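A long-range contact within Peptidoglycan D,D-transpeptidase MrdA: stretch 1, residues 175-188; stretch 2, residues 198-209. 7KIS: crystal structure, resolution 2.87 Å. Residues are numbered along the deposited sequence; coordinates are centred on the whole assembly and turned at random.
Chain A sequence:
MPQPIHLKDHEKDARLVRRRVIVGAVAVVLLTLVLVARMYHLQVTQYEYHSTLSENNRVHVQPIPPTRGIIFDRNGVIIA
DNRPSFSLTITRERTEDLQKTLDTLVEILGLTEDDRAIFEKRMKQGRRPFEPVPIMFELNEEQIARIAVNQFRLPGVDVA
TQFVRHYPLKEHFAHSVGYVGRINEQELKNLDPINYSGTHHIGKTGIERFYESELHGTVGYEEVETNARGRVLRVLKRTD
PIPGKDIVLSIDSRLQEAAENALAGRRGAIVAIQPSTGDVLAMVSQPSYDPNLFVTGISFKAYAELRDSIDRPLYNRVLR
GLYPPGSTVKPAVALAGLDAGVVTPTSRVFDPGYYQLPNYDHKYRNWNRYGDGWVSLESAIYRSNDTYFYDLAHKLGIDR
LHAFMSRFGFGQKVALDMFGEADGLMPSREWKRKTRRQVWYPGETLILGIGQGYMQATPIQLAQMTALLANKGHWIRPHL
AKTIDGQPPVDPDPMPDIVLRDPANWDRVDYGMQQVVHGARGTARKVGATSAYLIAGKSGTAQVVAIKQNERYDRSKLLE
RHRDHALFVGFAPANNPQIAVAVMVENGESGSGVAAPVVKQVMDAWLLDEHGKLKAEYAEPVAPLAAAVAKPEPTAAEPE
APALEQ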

# COMPACT_ATOMS: atom_id res chain seq x y z
N HIS A 175 5.03 -0.99 -12.97
CA HIS A 175 5.23 -0.22 -11.75
C HIS A 175 5.84 -1.04 -10.62
O HIS A 175 6.43 -0.46 -9.71
N SER A 176 5.70 -2.37 -10.65
CA SER A 176 6.35 -3.21 -9.65
C SER A 176 7.84 -3.35 -9.94
O SER A 176 8.69 -2.95 -9.14
N VAL A 177 8.18 -3.93 -11.10
CA VAL A 177 9.58 -4.19 -11.43
C VAL A 177 10.25 -2.94 -12.00
O VAL A 177 11.42 -2.68 -11.72
N GLY A 178 9.52 -2.17 -12.79
CA GLY A 178 10.10 -1.04 -13.49
C GLY A 178 10.68 -1.50 -14.82
O GLY A 178 10.20 -2.47 -15.41
N TYR A 179 11.72 -0.81 -15.29
CA TYR A 179 12.36 -1.18 -16.55
C TYR A 179 13.79 -0.65 -16.54
O TYR A 179 14.21 0.03 -15.60
N VAL A 180 14.53 -0.98 -17.60
CA VAL A 180 15.87 -0.46 -17.82
C VAL A 180 15.86 0.29 -19.15
O VAL A 180 14.96 0.13 -19.97
N GLY A 181 16.87 1.12 -19.34
CA GLY A 181 17.02 1.89 -20.57
C GLY A 181 18.47 2.24 -20.77
O GLY A 181 19.33 1.90 -19.95
N ARG A 182 18.75 2.94 -21.87
CA ARG A 182 20.12 3.34 -22.15
C ARG A 182 20.60 4.31 -21.08
O ARG A 182 19.81 4.95 -20.37
N ILE A 183 21.92 4.43 -20.96
CA ILE A 183 22.53 5.25 -19.92
C ILE A 183 22.72 6.67 -20.44
O ILE A 183 23.20 6.88 -21.56
N ASN A 184 22.36 7.65 -19.61
CA ASN A 184 22.24 9.04 -20.03
C ASN A 184 23.56 9.79 -19.84
O ASN A 184 24.61 9.20 -19.57
N GLU A 185 23.50 11.11 -19.98
CA GLU A 185 24.68 11.95 -19.78
C GLU A 185 25.07 12.04 -18.31
O GLU A 185 26.25 12.18 -17.99
N GLN A 186 24.09 11.97 -17.41
CA GLN A 186 24.29 12.27 -16.00
C GLN A 186 24.75 11.05 -15.20
O GLN A 186 25.67 11.16 -14.39
N GLU A 187 24.12 9.90 -15.42
CA GLU A 187 24.43 8.71 -14.63
C GLU A 187 25.73 8.04 -15.04
O GLU A 187 26.15 7.09 -14.37
N LEU A 188 26.39 8.50 -16.10
CA LEU A 188 27.67 7.90 -16.48
C LEU A 188 28.81 8.44 -15.62
O LEU A 188 29.74 7.70 -15.29
N GLY A 198 31.28 -1.88 -21.07
CA GLY A 198 30.47 -2.80 -21.83
C GLY A 198 29.03 -2.88 -21.41
O GLY A 198 28.24 -3.57 -22.07
N THR A 199 28.64 -2.21 -20.32
CA THR A 199 27.26 -2.15 -19.87
C THR A 199 26.69 -0.81 -20.32
O THR A 199 27.06 0.24 -19.79
N HIS A 200 25.79 -0.86 -21.30
CA HIS A 200 25.23 0.34 -21.91
C HIS A 200 23.82 0.64 -21.44
O HIS A 200 23.20 1.58 -21.95
N HIS A 201 23.28 -0.13 -20.50
CA HIS A 201 21.93 0.05 -20.00
C HIS A 201 21.97 0.06 -18.47
O HIS A 201 22.89 -0.47 -17.85
N ILE A 202 20.95 0.68 -17.87
CA ILE A 202 20.89 0.86 -16.42
C ILE A 202 19.44 0.83 -15.98
O ILE A 202 18.53 1.12 -16.76
N GLY A 203 19.22 0.45 -14.72
CA GLY A 203 17.88 0.47 -14.18
C GLY A 203 17.33 1.89 -14.12
O GLY A 203 18.04 2.84 -13.79
N LYS A 204 16.05 2.03 -14.46
CA LYS A 204 15.39 3.33 -14.46
C LYS A 204 14.45 3.51 -13.28
O LYS A 204 14.54 4.51 -12.57
N THR A 205 13.55 2.56 -13.05
CA THR A 205 12.63 2.64 -11.93
C THR A 205 12.33 1.23 -11.44
O THR A 205 12.71 0.24 -12.06
N GLY A 206 11.63 1.15 -10.31
CA GLY A 206 11.21 -0.12 -9.75
C GLY A 206 12.35 -0.95 -9.19
O GLY A 206 13.37 -0.44 -8.71
N ILE A 207 12.17 -2.28 -9.27
CA ILE A 207 13.16 -3.21 -8.71
C ILE A 207 14.47 -3.16 -9.49
O ILE A 207 15.55 -3.32 -8.90
N GLU A 208 14.41 -2.95 -10.80
CA GLU A 208 15.63 -2.91 -11.60
C GLU A 208 16.60 -1.86 -11.09
O GLU A 208 17.82 -2.07 -11.09
N ARG A 209 16.08 -0.71 -10.65
CA ARG A 209 16.92 0.37 -10.15
C ARG A 209 17.36 0.13 -8.71
O ARG A 209 18.55 0.19 -8.39

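The strongest polar feature of this contact is the ammonium group of Lys204. Its NZ forms a salt bridge with Glu187, 2.8 Å from OE2, and donates a hydrogen bond to the backbone, with NZ of Lys204 2.6 Å from O of Arg182. The lysine starts from a CA-to-CB bond aimed toward the other stretch, turns with chi1 and chi2 both m, then runs extended with chi3 and chi4 both t. That path lays its methylenes along the opposing strand: CE of Lys204 lies 3.6 Å from CA of Gly181. An ideal CB on Gly181 would come within 3.0 Å of that same CE, so the bare glycine leaves room for the lysine to pass. Lys204 also has the largest area covered by the other stretch.

Glu187 meets the lysine from a CA-to-CB bond that likewise points toward its partner stretch, with chi1 p and chi2 t. Its OE2 does double duty, also accepting a hydrogen bond from N of Asn184 at 2.9 Å. The carboxylate is thus tied to its own turn as well as to the charge it neutralises.

Beneath these side chains the antiparallel strands are held by backbone bonds. Gly181 and Ile202 exchange a reciprocal pair, N of Gly181 to O of Ile202 at 3.1 Å and N of Ile202 to O of Gly181 at 2.9 Å, while N of Lys204 donates to O of Tyr179 at 2.9 Å. Farther along, N of Glu208 reaches O of Val177 at 3.1 Å, bringing the helix into the contact.

The apolar packing on the Ile202 side comes from Ile183. Its CA-to-CB bond points sideways, but chi1 m and chi2 t bring the end of the chain nearer: CG1 of Ile183 sits 3.7 Å from CB of Ile202, and CD1 of Ile183 is 3.3 Å from O of Thr199. Ile202, with chi1 t and chi2 p, shares its sheet face with Tyr179 and Thr205. The Tyr179 side chain, chi1 p, brings CE1 to 3.5 Å from CB of Lys204. CG2 of Thr205, whose chi1 is t, makes an off-centre CH-pi contact, 4.3 Å from the centroid of the Tyr179 ring.

The CA-to-CB bond of Val180 (chi1 m) points sideways, and the side chain fits over a backbone without a side chain, CG1 of Val180 being 3.5 Å from CA of Gly203. The CA-to-CB bond of Glu208 points toward the first stretch, with chi1 and chi2 both m; its CG lies 3.9 Å from CG1 of Val177, while its carboxylate is hydrogen-bonded elsewhere in the structure.

Close approach and backbone angles together suit glycine at Gly178 and Gly206, whose CA atoms are 4.0 Å apart. An ideal CB on Gly178 would fall 1.7 Å from O of Thr205, and one on Gly206 would fall 2.2 Å from O of Val177. At the outer edge, His201, chi1 m, brings its CE1 to 4.0 Å from CG of Arg182, while its ND1 donates to O of His200 at 2.7 Å.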

# COMPACT_ATOMS: atom_id res chain seq x y z
CB HIS A 175 3.90 0.39 -11.29
CG HIS A 175 3.31 1.35 -12.28
ND1 HIS A 175 3.76 2.64 -12.43
CD2 HIS A 175 2.32 1.19 -13.19
CE1 HIS A 175 3.07 3.25 -13.37
NE2 HIS A 175 2.19 2.39 -13.86
CB SER A 176 5.67 -4.58 -9.60
OG SER A 176 4.28 -4.47 -9.82
CB VAL A 177 9.68 -5.38 -12.40
CG1 VAL A 177 11.12 -5.58 -12.86
CG2 VAL A 177 9.16 -6.64 -11.75
CB TYR A 179 11.56 -0.63 -17.75
CG TYR A 179 11.27 0.85 -17.66
CD1 TYR A 179 12.22 1.79 -18.06
CD2 TYR A 179 10.06 1.31 -17.17
CE1 TYR A 179 11.96 3.14 -17.97
CE2 TYR A 179 9.79 2.67 -17.08
CZ TYR A 179 10.75 3.58 -17.48
OH TYR A 179 10.49 4.93 -17.40
CB VAL A 180 16.94 -1.57 -17.82
CG1 VAL A 180 17.15 -2.11 -16.41
CG2 VAL A 180 16.55 -2.70 -18.76
CB ARG A 182 20.23 3.99 -23.52
CG ARG A 182 19.63 3.21 -24.67
CD ARG A 182 19.08 4.14 -25.75
NE ARG A 182 17.98 4.97 -25.26
CZ ARG A 182 18.10 6.23 -24.84
NH1 ARG A 182 17.04 6.89 -24.41
NH2 ARG A 182 19.29 6.82 -24.85
CB ILE A 183 23.86 4.63 -19.46
CG1 ILE A 183 23.60 3.26 -18.84
CG2 ILE A 183 24.58 5.53 -18.47
CD1 ILE A 183 24.82 2.38 -18.75
CB ASN A 184 21.10 9.71 -19.27
CG ASN A 184 19.85 9.89 -20.11
OD1 ASN A 184 19.90 9.86 -21.34
ND2 ASN A 184 18.72 10.07 -19.44
CB GLU A 185 24.42 13.35 -20.34
CG GLU A 185 24.55 13.47 -21.84
CD GLU A 185 25.83 14.17 -22.26
OE1 GLU A 185 26.63 13.56 -23.00
OE2 GLU A 185 26.04 15.33 -21.83
CB GLN A 186 23.01 12.84 -15.40
CG GLN A 186 22.45 14.06 -16.13
CD GLN A 186 21.68 13.69 -17.39
OE1 GLN A 186 21.19 12.56 -17.53
NE2 GLN A 186 21.58 14.63 -18.32
CB GLU A 187 23.27 7.71 -14.72
CG GLU A 187 22.77 7.46 -16.13
CD GLU A 187 21.32 7.03 -16.16
OE1 GLU A 187 20.75 6.78 -15.08
OE2 GLU A 187 20.75 6.95 -17.27
CB LEU A 188 27.96 8.13 -17.96
CG LEU A 188 29.13 7.29 -18.49
CD1 LEU A 188 28.67 5.88 -18.81
CD2 LEU A 188 29.79 7.94 -19.70
CB THR A 199 27.15 -2.32 -18.35
OG1 THR A 199 27.56 -3.64 -17.98
CG2 THR A 199 25.73 -2.07 -17.89
CB HIS A 200 25.29 0.22 -23.44
CG HIS A 200 26.68 0.30 -23.99
ND1 HIS A 200 27.03 -0.23 -25.22
CD2 HIS A 200 27.80 0.85 -23.48
CE1 HIS A 200 28.31 0.00 -25.44
NE2 HIS A 200 28.80 0.65 -24.40
CB HIS A 201 20.98 -1.05 -20.48
CG HIS A 201 20.83 -1.13 -21.98
ND1 HIS A 201 21.37 -0.18 -22.83
CD2 HIS A 201 20.21 -2.03 -22.77
CE1 HIS A 201 21.09 -0.51 -24.08
NE2 HIS A 201 20.38 -1.62 -24.07
CB ILE A 202 21.58 2.18 -15.99
CG1 ILE A 202 21.72 2.26 -14.47
CG2 ILE A 202 20.79 3.38 -16.50
CD1 ILE A 202 22.98 1.63 -13.95
CB LYS A 204 14.63 3.53 -15.78
CG LYS A 204 15.51 3.48 -17.02
CD LYS A 204 16.60 4.54 -16.95
CE LYS A 204 17.40 4.57 -18.24
NZ LYS A 204 18.59 5.46 -18.13
CB THR A 205 11.34 3.39 -12.29
OG1 THR A 205 10.53 3.55 -11.12
CG2 THR A 205 10.56 2.63 -13.35
CB ILE A 207 12.56 -4.63 -8.68
CG1 ILE A 207 11.43 -4.70 -7.66
CG2 ILE A 207 13.63 -5.66 -8.35
CD1 ILE A 207 11.90 -4.65 -6.22
CB GLU A 208 15.29 -2.65 -13.07
CG GLU A 208 14.40 -3.70 -13.71
CD GLU A 208 15.19 -4.83 -14.34
OE1 GLU A 208 15.97 -5.49 -13.63
OE2 GLU A 208 15.04 -5.05 -15.56
CB ARG A 209 16.19 1.70 -10.28
CG ARG A 209 17.09 2.89 -10.14
CD ARG A 209 16.30 4.06 -9.62
NE ARG A 209 16.55 5.28 -10.37
CZ ARG A 209 17.34 6.26 -9.96
NH1 ARG A 209 17.96 6.17 -8.79
NH2 ARG A 209 17.52 7.34 -10.71